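PDB 3MZO: Lin2634 protein from Listeria innocua, which is an HD-domain phosphohydrolase of the YfbR-like 5'-deoxynucleotidase family that binds calcium ions and probably removes phosphate from a nucleotide-like substrate. Local coordinates for the interface of chains A and B. Sequence-based numbering; all coordinates share one arbitrary frame. Chains: chain A/B, Lin2634 protein.

The interface of chains A and B. Residues chain A 74, 96, 99-100, 103; chain B 78, 84-85, 89.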
ATOM      1  N   PHE A  74      12.363  10.114 -15.095  1.00 37.12           N
ATOM      2  CA  PHE A  74      11.666  10.723 -16.234  1.00 41.31           C
ATOM      3  C   PHE A  74      11.374   9.832 -17.447  1.00 41.07           C
ATOM      4  O   PHE A  74      10.579  10.224 -18.289  1.00 44.67           O
ATOM      5  CB  PHE A  74      12.358  12.000 -16.676  1.00 43.54           C
ATOM      6  CG  PHE A  74      13.828  11.991 -16.490  1.00 42.64           C
ATOM      7  CD1 PHE A  74      14.634  11.310 -17.360  1.00 40.86           C
ATOM      8  CD2 PHE A  74      14.403  12.709 -15.453  1.00 43.27           C
ATOM      9  CE1 PHE A  74      16.008  11.334 -17.175  1.00 42.72           C
ATOM     10  CE2 PHE A  74      15.761  12.729 -15.267  1.00 41.06           C
ATOM     11  CZ  PHE A  74      16.559  12.038 -16.122  1.00 39.90           C
ATOM     12  N   VAL A  96      16.535   8.588 -26.315  1.00 46.62           N
ATOM     13  CA  VAL A  96      15.559   9.477 -25.661  1.00 46.15           C
ATOM     14  C   VAL A  96      15.976   9.725 -24.215  1.00 45.02           C
ATOM     15  O   VAL A  96      15.966  10.846 -23.733  1.00 42.75           O
ATOM     16  CB  VAL A  96      14.114   8.868 -25.686  1.00 48.02           C
ATOM     17  CG1 VAL A  96      13.133   9.685 -24.803  1.00 41.85           C
ATOM     18  CG2 VAL A  96      13.602   8.751 -27.123  1.00 43.76           C
ATOM     19  N   SER A  99      19.007  12.093 -24.016  1.00 44.97           N
ATOM     20  CA  SER A  99      18.600  13.477 -24.238  1.00 45.00           C
ATOM     21  C   SER A  99      17.862  14.049 -23.045  1.00 42.98           C
ATOM     22  O   SER A  99      18.108  15.173 -22.643  1.00 39.44           O
ATOM     23  CB  SER A  99      17.719  13.586 -25.475  1.00 46.46           C
ATOM     24  OG  SER A  99      18.366  12.969 -26.562  1.00 47.31           O
HETATM   25  N   MSE A 100      16.965  13.265 -22.459  1.00 41.41           N
HETATM   26  CA  MSE A 100      16.190  13.758 -21.318  1.00 40.87           C
HETATM   27  C   MSE A 100      17.085  14.045 -20.086  1.00 38.37           C
HETATM   28  O   MSE A 100      16.886  15.031 -19.374  1.00 34.87           O
HETATM   29  CB  MSE A 100      15.060  12.768 -20.988  1.00 39.96           C
HETATM   30  CG  MSE A 100      13.979  12.695 -22.135  1.00 41.68           C
HETATM   31 SE   MSE A 100      12.490  11.506 -21.623  0.75 36.60          SE
HETATM   32  CE  MSE A 100      11.882  12.766 -20.296  1.00 26.61           C
ATOM     33  N   ASN A 103      18.774  17.270 -20.663  1.00 35.92           N
ATOM     34  CA  ASN A 103      17.842  18.376 -20.436  1.00 37.42           C
ATOM     35  C   ASN A 103      17.564  18.579 -18.952  1.00 33.25           C
ATOM     36  O   ASN A 103      17.456  19.707 -18.487  1.00 32.40           O
ATOM     37  CB  ASN A 103      16.580  18.179 -21.269  1.00 39.70           C
ATOM     38  CG  ASN A 103      16.862  18.299 -22.763  1.00 44.70           C
ATOM     39  OD1 ASN A 103      17.765  19.033 -23.156  1.00 46.25           O
ATOM     40  ND2 ASN A 103      16.105  17.568 -23.596  1.00 48.41           N
TER
ATOM     41  N   ILE B  78       4.610   9.782 -21.687  1.00 59.53           N
ATOM     42  CA  ILE B  78       4.874  11.001 -20.899  1.00 60.68           C
ATOM     43  C   ILE B  78       3.584  11.872 -20.876  1.00 60.53           C
ATOM     44  O   ILE B  78       3.162  12.361 -21.924  1.00 60.24           O
ATOM     45  CB  ILE B  78       6.106  11.814 -21.438  1.00 61.56           C
ATOM     46  CG1 ILE B  78       7.321  10.910 -21.695  1.00 58.82           C
ATOM     47  CG2 ILE B  78       6.498  12.922 -20.448  1.00 62.35           C
ATOM     48  CD1 ILE B  78       8.431  11.611 -22.427  1.00 61.22           C
ATOM     49  N   TYR B  84      11.609  17.847 -20.323  1.00 67.60           N
ATOM     50  CA  TYR B  84      12.862  17.199 -20.750  1.00 66.03           C
ATOM     51  C   TYR B  84      12.712  16.501 -22.115  1.00 66.10           C
ATOM     52  O   TYR B  84      13.718  16.292 -22.817  1.00 66.32           O
ATOM     53  CB  TYR B  84      13.348  16.197 -19.691  1.00 64.33           C
ATOM     54  CG  TYR B  84      13.216  16.713 -18.278  1.00 57.98           C
ATOM     55  CD1 TYR B  84      13.838  17.910 -17.886  1.00 55.64           C
ATOM     56  CD2 TYR B  84      12.456  16.024 -17.336  1.00 53.08           C
ATOM     57  CE1 TYR B  84      13.704  18.400 -16.586  1.00 46.86           C
ATOM     58  CE2 TYR B  84      12.317  16.503 -16.033  1.00 56.09           C
ATOM     59  CZ  TYR B  84      12.955  17.690 -15.671  1.00 52.59           C
ATOM     60  OH  TYR B  84      12.819  18.156 -14.399  1.00 53.33           O
ATOM     61  N   ALA B  85      11.467  16.139 -22.468  1.00 64.67           N
ATOM     62  CA  ALA B  85      11.128  15.563 -23.773  1.00 63.29           C
ATOM     63  C   ALA B  85      10.550  16.638 -24.709  1.00 62.12           C
ATOM     64  O   ALA B  85       9.444  17.145 -24.484  1.00 60.34           O
ATOM     65  CB  ALA B  85      10.136  14.396 -23.609  1.00 62.84           C
ATOM     66  N   LEU B  89      11.483  14.186 -29.479  1.00 54.68           N
ATOM     67  CA  LEU B  89      11.640  13.044 -28.535  1.00 53.03           C
ATOM     68  C   LEU B  89      10.335  12.268 -28.298  1.00 51.69           C
ATOM     69  O   LEU B  89      10.343  11.036 -28.149  1.00 48.12           O
ATOM     70  CB  LEU B  89      12.230  13.500 -27.186  1.00 50.91           C
ATOM     71  CG  LEU B  89      13.721  13.875 -27.179  1.00 52.93           C
ATOM     72  CD1 LEU B  89      14.144  14.415 -25.818  1.00 57.76           C
ATOM     73  CD2 LEU B  89      14.602  12.708 -27.578  1.00 50.41           C
TER
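A:Met100, a selenomethionine on helix 87-108 of chain A, lies against the loop of chain B that carries B:Tyr84, and its side chain runs roughly perpendicular to that of B:Tyr84. Followed outward, its CB sits 4.0 Å from B:Tyr84 CB. CG comes next, beside the B:Tyr84 carbonyl and also within reach of a methyl of B:Leu89. SE then meets B:Ile78 CD1 at 4.1 Å, the two side chains approaching tip to tip. A bend at the last torsion (chi3 70°) turns the terminal methyl CE back to B:Tyr84 CB, 3.8 Å away, with the backbone N and CB of B:Ala85 also near it.

One turn along the same helix, A:Asn103 supplies the polar link. Its amide ND2 donates to the backbone O of B:Tyr84 at 2.8 Å, nearly straight (162° at H). The oxygen lies close to the plane of the side-chain amide, while the nitrogen stands 25° off the carbonyl plane. This ties the loop backbone at B:Tyr84 to the helix, and the ring of B:Tyr84 runs on between A:Asn103 and A:Phe74: CD1 faces the A:Asn103 backbone, and CD2 is 4.1 Å from A:Phe74 CB.

Toward the start of the helix, B:Leu89, itself near the start of helix 87-108 of chain B, brings up both methyls. CD1 touches A:Ser99 CB at 3.7 Å, and CD2 reaches A:Val96 CA at 3.9 Å; the A:Val96 and B:Leu89 side chains lie alongside, pointing opposite ways.

The contact is mostly apolar, helix against loop and helix. The whole interface is two-fold symmetric, so the patch has a twin with the chains exchanged; together they would help to hold the pair in the deposited assembly of six copies, though the structure alone does not show whether this pair forms in solution.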